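Local coordinates for uncharacterized protein TP-0789 domain-containing protein (Desulfovibrio piger ATCC 29098, PDB 4Z48), which is of unknown function but, as a DUF1329 family member with a LolA-like fold, may bind lipid or another hydrophobic ligand in the periplasm, at residues Phe114-Glu122 / Val212-Ile223. Numbering follows the deposited sequence.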
ATOM      1  N   PHE A 114       3.990   9.339  -5.603  1.00 19.05           N
ATOM      2  CA  PHE A 114       2.898   9.792  -4.743  1.00 18.13           C
ATOM      3  C   PHE A 114       3.438  10.888  -3.828  1.00 18.56           C
ATOM      4  O   PHE A 114       4.240  10.585  -2.970  1.00 19.12           O
ATOM      5  CB  PHE A 114       2.302   8.617  -3.937  1.00 19.10           C
ATOM      6  CG  PHE A 114       1.306   8.967  -2.862  1.00 21.11           C
ATOM      7  CD1 PHE A 114      -0.010   9.303  -3.187  1.00 22.96           C
ATOM      8  CD2 PHE A 114       1.682   8.976  -1.515  1.00 23.23           C
ATOM      9  CE1 PHE A 114      -0.940   9.587  -2.183  1.00 22.46           C
ATOM     10  CE2 PHE A 114       0.769   9.330  -0.519  1.00 24.07           C
ATOM     11  CZ  PHE A 114      -0.536   9.623  -0.855  1.00 21.26           C
HETATM   12  N   MSE A 115       3.055  12.157  -4.066  1.00 16.31           N
HETATM   13  CA  MSE A 115       3.417  13.313  -3.197  1.00 15.42           C
HETATM   14  C   MSE A 115       4.925  13.493  -3.031  1.00 18.48           C
HETATM   15  O   MSE A 115       5.407  13.846  -1.942  1.00 20.01           O
HETATM   16  CB  MSE A 115       2.739  13.161  -1.830  1.00 16.46           C
HETATM   17  CG  MSE A 115       1.222  13.095  -1.930  1.00 21.25           C
HETATM   18 SE   MSE A 115       0.545  14.783  -2.505  0.75 27.65          SE
HETATM   19  CE  MSE A 115       0.907  15.768  -0.784  1.00 22.57           C
ATOM     20  N   ARG A 116       5.653  13.271  -4.155  1.00 18.03           N
ATOM     21  CA  ARG A 116       7.102  13.370  -4.321  1.00 18.15           C
ATOM     22  C   ARG A 116       7.848  12.343  -3.450  1.00 21.23           C
ATOM     23  O   ARG A 116       9.073  12.447  -3.307  1.00 21.78           O
ATOM     24  CB  ARG A 116       7.612  14.796  -4.051  1.00 17.13           C
ATOM     25  CG  ARG A 116       6.928  15.801  -4.987  1.00 16.66           C
ATOM     26  CD  ARG A 116       7.208  17.229  -4.612  1.00 18.80           C
ATOM     27  NE  ARG A 116       8.609  17.579  -4.770  1.00 19.92           N
ATOM     28  CZ  ARG A 116       9.080  18.802  -4.545  1.00 27.32           C
ATOM     29  NH1 ARG A 116       8.263  19.776  -4.158  1.00 23.66           N
ATOM     30  NH2 ARG A 116      10.366  19.064  -4.714  1.00 19.36           N
ATOM     31  N   SER A 117       7.116  11.352  -2.880  1.00 17.99           N
ATOM     32  CA  SER A 117       7.699  10.288  -2.058  1.00 17.89           C
ATOM     33  C   SER A 117       8.241   9.141  -2.916  1.00 22.85           C
ATOM     34  O   SER A 117       8.142   9.154  -4.153  1.00 24.57           O
ATOM     35  CB  SER A 117       6.694   9.741  -1.042  1.00 18.72           C
ATOM     36  OG  SER A 117       5.778   8.846  -1.657  1.00 18.22           O
ATOM     37  N   ASP A 118       8.801   8.124  -2.227  1.00 19.07           N
ATOM     38  CA  ASP A 118       9.324   6.915  -2.863  1.00 18.52           C
ATOM     39  C   ASP A 118       8.214   5.908  -3.111  1.00 23.12           C
ATOM     40  O   ASP A 118       8.448   4.894  -3.761  1.00 24.27           O
ATOM     41  CB  ASP A 118      10.471   6.348  -2.052  1.00 20.48           C
ATOM     42  CG  ASP A 118      11.648   7.302  -2.172  1.00 23.92           C
ATOM     43  OD1 ASP A 118      12.294   7.286  -3.201  1.00 24.12           O
ATOM     44  OD2 ASP A 118      11.806   8.183  -1.284  1.00 19.99           O
ATOM     45  N   LEU A 119       6.984   6.253  -2.730  1.00 19.89           N
ATOM     46  CA  LEU A 119       5.796   5.450  -3.061  1.00 21.42           C
ATOM     47  C   LEU A 119       5.221   5.948  -4.393  1.00 22.18           C
ATOM     48  O   LEU A 119       5.245   7.163  -4.630  1.00 20.42           O
ATOM     49  CB  LEU A 119       4.732   5.643  -1.963  1.00 22.09           C
ATOM     50  CG  LEU A 119       4.852   4.911  -0.637  1.00 29.22           C
ATOM     51  CD1 LEU A 119       6.012   5.439   0.204  1.00 32.11           C
ATOM     52  CD2 LEU A 119       3.609   5.166   0.186  1.00 31.46           C
ATOM     53  N   SER A 120       4.690   5.047  -5.241  1.00 20.21           N
ATOM     54  CA  SER A 120       3.989   5.403  -6.464  1.00 20.59           C
ATOM     55  C   SER A 120       2.508   5.482  -6.161  1.00 22.18           C
ATOM     56  O   SER A 120       2.096   4.964  -5.132  1.00 19.91           O
ATOM     57  CB  SER A 120       4.249   4.365  -7.547  1.00 23.51           C
ATOM     58  OG  SER A 120       5.598   4.379  -7.980  1.00 30.26           O
ATOM     59  N   ASN A 121       1.695   6.080  -7.060  1.00 20.81           N
ATOM     60  CA  ASN A 121       0.239   6.133  -6.859  1.00 21.72           C
ATOM     61  C   ASN A 121      -0.366   4.709  -6.755  1.00 24.88           C
ATOM     62  O   ASN A 121      -1.270   4.473  -5.947  1.00 24.58           O
ATOM     63  CB  ASN A 121      -0.440   6.910  -7.997  1.00 22.06           C
ATOM     64  CG  ASN A 121      -0.079   8.364  -8.006  1.00 25.63           C
ATOM     65  OD1 ASN A 121       0.093   8.974  -6.959  1.00 23.45           O
ATOM     66  ND2 ASN A 121       0.076   8.936  -9.192  1.00 20.18           N
ATOM     67  N   GLU A 122       0.183   3.752  -7.508  1.00 22.87           N
ATOM     68  CA  GLU A 122      -0.323   2.377  -7.464  1.00 23.44           C
ATOM     69  C   GLU A 122       0.000   1.680  -6.134  1.00 26.75           C
ATOM     70  O   GLU A 122      -0.742   0.799  -5.755  1.00 26.68           O
ATOM     71  CB  GLU A 122       0.173   1.534  -8.644  1.00 25.33           C
ATOM     72  CG  GLU A 122       1.656   1.177  -8.631  1.00 30.03           C
ATOM     73  CD  GLU A 122       2.027   0.157  -9.700  1.00 34.75           C
ATOM     74  OE1 GLU A 122       1.375  -0.910  -9.783  1.00 31.43           O
ATOM     75  OE2 GLU A 122       2.984   0.433 -10.455  1.00 27.46           O
ATOM     76  N   VAL A 212      10.823   3.101   2.596  1.00 18.61           N
ATOM     77  CA  VAL A 212      10.751   2.747   1.183  1.00 18.53           C
ATOM     78  C   VAL A 212      11.908   3.446   0.486  1.00 23.38           C
ATOM     79  O   VAL A 212      12.005   4.669   0.548  1.00 21.03           O
ATOM     80  CB  VAL A 212       9.379   3.124   0.555  1.00 22.82           C
ATOM     81  CG1 VAL A 212       9.316   2.711  -0.913  1.00 22.22           C
ATOM     82  CG2 VAL A 212       8.217   2.514   1.353  1.00 22.46           C
ATOM     83  N   GLU A 213      12.789   2.678  -0.148  1.00 20.87           N
ATOM     84  CA  GLU A 213      13.987   3.165  -0.801  1.00 20.02           C
ATOM     85  C   GLU A 213      13.919   2.972  -2.307  1.00 23.97           C
ATOM     86  O   GLU A 213      13.465   1.943  -2.794  1.00 21.99           O
ATOM     87  CB  GLU A 213      15.236   2.422  -0.265  1.00 21.97           C
ATOM     88  CG  GLU A 213      15.537   2.546   1.223  1.00 27.20           C
ATOM     89  CD  GLU A 213      16.664   1.649   1.726  1.00 39.32           C
ATOM     90  OE1 GLU A 213      17.251   0.897   0.913  1.00 33.37           O
ATOM     91  OE2 GLU A 213      16.996   1.731   2.929  1.00 30.78           O
ATOM     92  N   ARG A 214      14.324   3.992  -3.040  1.00 22.30           N
ATOM     93  CA  ARG A 214      14.463   3.914  -4.500  1.00 23.05           C
ATOM     94  C   ARG A 214      15.947   4.070  -4.751  1.00 27.48           C
ATOM     95  O   ARG A 214      16.447   5.197  -4.719  1.00 24.96           O
ATOM     96  CB  ARG A 214      13.592   4.954  -5.242  1.00 22.62           C
ATOM     97  CG  ARG A 214      12.116   4.497  -5.287  1.00 27.42           C
ATOM     98  CD  ARG A 214      11.292   5.351  -6.208  1.00 23.31           C
ATOM     99  NE  ARG A 214      11.380   6.760  -5.838  1.00 23.75           N
ATOM    100  CZ  ARG A 214      11.004   7.783  -6.607  1.00 28.86           C
ATOM    101  NH1 ARG A 214      10.557   7.570  -7.843  1.00 30.63           N
ATOM    102  NH2 ARG A 214      11.097   9.027  -6.155  1.00 25.20           N
ATOM    103  N   PRO A 215      16.686   2.936  -4.851  1.00 31.42           N
ATOM    104  CA  PRO A 215      18.150   3.023  -5.032  1.00 32.59           C
ATOM    105  C   PRO A 215      18.565   3.810  -6.293  1.00 36.60           C
ATOM    106  O   PRO A 215      19.593   4.490  -6.275  1.00 37.59           O
ATOM    107  CB  PRO A 215      18.597   1.553  -5.114  1.00 34.59           C
ATOM    108  CG  PRO A 215      17.345   0.765  -5.488  1.00 38.30           C
ATOM    109  CD  PRO A 215      16.225   1.523  -4.813  1.00 32.97           C
ATOM    110  N   ARG A 216      17.753   3.759  -7.364  1.00 31.35           N
ATOM    111  CA  ARG A 216      18.074   4.450  -8.633  1.00 30.47           C
ATOM    112  C   ARG A 216      17.813   5.966  -8.538  1.00 35.87           C
ATOM    113  O   ARG A 216      18.370   6.717  -9.341  1.00 38.34           O
ATOM    114  CB  ARG A 216      17.284   3.821  -9.797  1.00 25.50           C
ATOM    115  CG  ARG A 216      17.599   2.305  -9.971  1.00 30.22           C
ATOM    116  CD  ARG A 216      16.782   1.564 -11.037  1.00 32.78           C
ATOM    117  NE  ARG A 216      16.602   2.312 -12.288  1.00 41.13           N
ATOM    118  CZ  ARG A 216      17.481   2.371 -13.285  1.00 61.88           C
ATOM    119  NH1 ARG A 216      18.637   1.723 -13.202  1.00 46.46           N
ATOM    120  NH2 ARG A 216      17.215   3.087 -14.369  1.00 61.13           N
ATOM    121  N   GLU A 217      16.990   6.423  -7.556  1.00 29.33           N
ATOM    122  CA  GLU A 217      16.680   7.851  -7.391  1.00 28.85           C
ATOM    123  C   GLU A 217      17.524   8.518  -6.311  1.00 35.43           C
ATOM    124  O   GLU A 217      17.501   9.743  -6.205  1.00 34.70           O
ATOM    125  CB  GLU A 217      15.188   8.066  -7.074  1.00 29.12           C
ATOM    126  CG  GLU A 217      14.253   7.505  -8.133  1.00 41.33           C
ATOM    127  CD  GLU A 217      14.463   8.030  -9.542  1.00 61.08           C
ATOM    128  OE1 GLU A 217      14.514   9.270  -9.720  1.00 55.83           O
ATOM    129  OE2 GLU A 217      14.575   7.197 -10.469  1.00 49.10           O
ATOM    130  N   GLY A 218      18.230   7.719  -5.505  1.00 33.67           N
ATOM    131  CA  GLY A 218      19.035   8.227  -4.397  1.00 33.05           C
ATOM    132  C   GLY A 218      18.152   8.814  -3.306  1.00 33.17           C
ATOM    133  O   GLY A 218      18.488   9.835  -2.701  1.00 32.90           O
ATOM    134  N   SER A 219      16.981   8.205  -3.091  1.00 25.60           N
ATOM    135  CA  SER A 219      16.043   8.721  -2.106  1.00 24.34           C
ATOM    136  C   SER A 219      15.441   7.618  -1.254  1.00 26.59           C
ATOM    137  O   SER A 219      15.337   6.461  -1.702  1.00 24.40           O
ATOM    138  CB  SER A 219      14.921   9.496  -2.787  1.00 25.84           C
ATOM    139  OG  SER A 219      14.323   8.763  -3.840  1.00 35.05           O
ATOM    140  N   PHE A 220      14.981   7.992  -0.053  1.00 22.58           N
ATOM    141  CA  PHE A 220      14.253   7.058   0.806  1.00 21.28           C
ATOM    142  C   PHE A 220      13.139   7.804   1.550  1.00 22.99           C
ATOM    143  O   PHE A 220      13.285   8.990   1.873  1.00 21.29           O
ATOM    144  CB  PHE A 220      15.178   6.315   1.777  1.00 22.62           C
ATOM    145  CG  PHE A 220      15.879   7.182   2.793  1.00 22.40           C
ATOM    146  CD1 PHE A 220      17.090   7.794   2.490  1.00 23.90           C
ATOM    147  CD2 PHE A 220      15.355   7.346   4.071  1.00 24.54           C
ATOM    148  CE1 PHE A 220      17.754   8.584   3.438  1.00 26.25           C
ATOM    149  CE2 PHE A 220      16.016   8.133   5.023  1.00 27.53           C
ATOM    150  CZ  PHE A 220      17.215   8.748   4.707  1.00 26.65           C
ATOM    151  N   THR A 221      12.015   7.107   1.781  1.00 18.96           N
ATOM    152  CA  THR A 221      10.859   7.651   2.490  1.00 19.28           C
ATOM    153  C   THR A 221      10.628   6.857   3.768  1.00 22.81           C
ATOM    154  O   THR A 221      10.615   5.627   3.724  1.00 21.12           O
ATOM    155  CB  THR A 221       9.621   7.664   1.540  1.00 23.35           C
ATOM    156  OG1 THR A 221       9.909   8.540   0.428  1.00 18.89           O
ATOM    157  CG2 THR A 221       8.353   8.142   2.232  1.00 22.23           C
ATOM    158  N   VAL A 222      10.406   7.545   4.897  1.00 18.53           N
ATOM    159  CA  VAL A 222      10.079   6.843   6.147  1.00 20.48           C
ATOM    160  C   VAL A 222       8.667   7.277   6.562  1.00 24.56           C
ATOM    161  O   VAL A 222       8.415   8.461   6.673  1.00 23.84           O
ATOM    162  CB  VAL A 222      11.133   7.071   7.258  1.00 25.24           C
ATOM    163  CG1 VAL A 222      10.742   6.352   8.554  1.00 24.78           C
ATOM    164  CG2 VAL A 222      12.521   6.625   6.799  1.00 25.31           C
ATOM    165  N   ILE A 223       7.753   6.319   6.784  1.00 19.98           N
ATOM    166  CA  ILE A 223       6.393   6.669   7.200  1.00 16.62           C
ATOM    167  C   ILE A 223       6.109   6.068   8.573  1.00 19.80           C
ATOM    168  O   ILE A 223       6.260   4.849   8.761  1.00 19.00           O
ATOM    169  CB  ILE A 223       5.306   6.195   6.173  1.00 17.85           C
ATOM    170  CG1 ILE A 223       5.671   6.553   4.706  1.00 19.97           C
ATOM    171  CG2 ILE A 223       3.935   6.797   6.570  1.00 16.97           C
ATOM    172  CD1 ILE A 223       4.846   5.744   3.705  1.00 21.86           C
TER
HETATM  173  O   HOH W   1      11.090  10.576  -3.506  1.00 26.57           O
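Asp118 pushes its carboxylate onto the end of a beta hairpin, where Arg214, Ser219 and Thr221 receive it: a worked example of how a single buried acid can fasten a long loop to a sheet. The hairpin joins strands 204-214 and 219-230, and Gly218 and Ser219 form a G1 bulge opposite Arg214. Each carboxylate oxygen has its own hydroxyl. Ser219 OG donates to the syn lone pair of Asp118 OD1 at 2.6 Å, whereas Thr221 OG1 reaches Asp118 OD2, also at 2.6 Å, from the anti side and somewhat out of plane. The second bond to OD1 is a salt bridge: Arg214 NE lies 2.8 Å from Asp118 OD1, its N-H...O line almost straight at 174°, and meets that oxygen from the anti side, tilted out of the carboxylate plane. The acid sits at the guanidinium edge, within that group's plane; the carboxylate and guanidinium planes are 68° apart, and NE alone bonds directly to the acid. The bend at chi3 (-56°) curls the chain round Asp118 OD1 and brings NE to it, while Glu217 CG covers one face of the guanidinium. A water bridges Arg214 NH2 and Arg116 O, with a weak bond to Asp118 OD2.

Beside this polar knot, Leu119 supplies the apolar side of the contact. Its CD1 meets Ile223 CD1 tip to tip at 3.7 Å, and the Leu119 side chain crosses that of Val212 at about a right angle, CD1 to CG2 3.8 Å. On the loop itself, Ser117 OG accepts from Leu119 N in an ST turn and donates to Phe114 O, bracing the backbone around Asp118; Lys191 of strand 189-201 binds Asp118 O. With two hydroxyl donors and an arginine gathered around it, the buried carboxylate is probably stabilised as the anion, its rotation fixed by bonds to both oxygens.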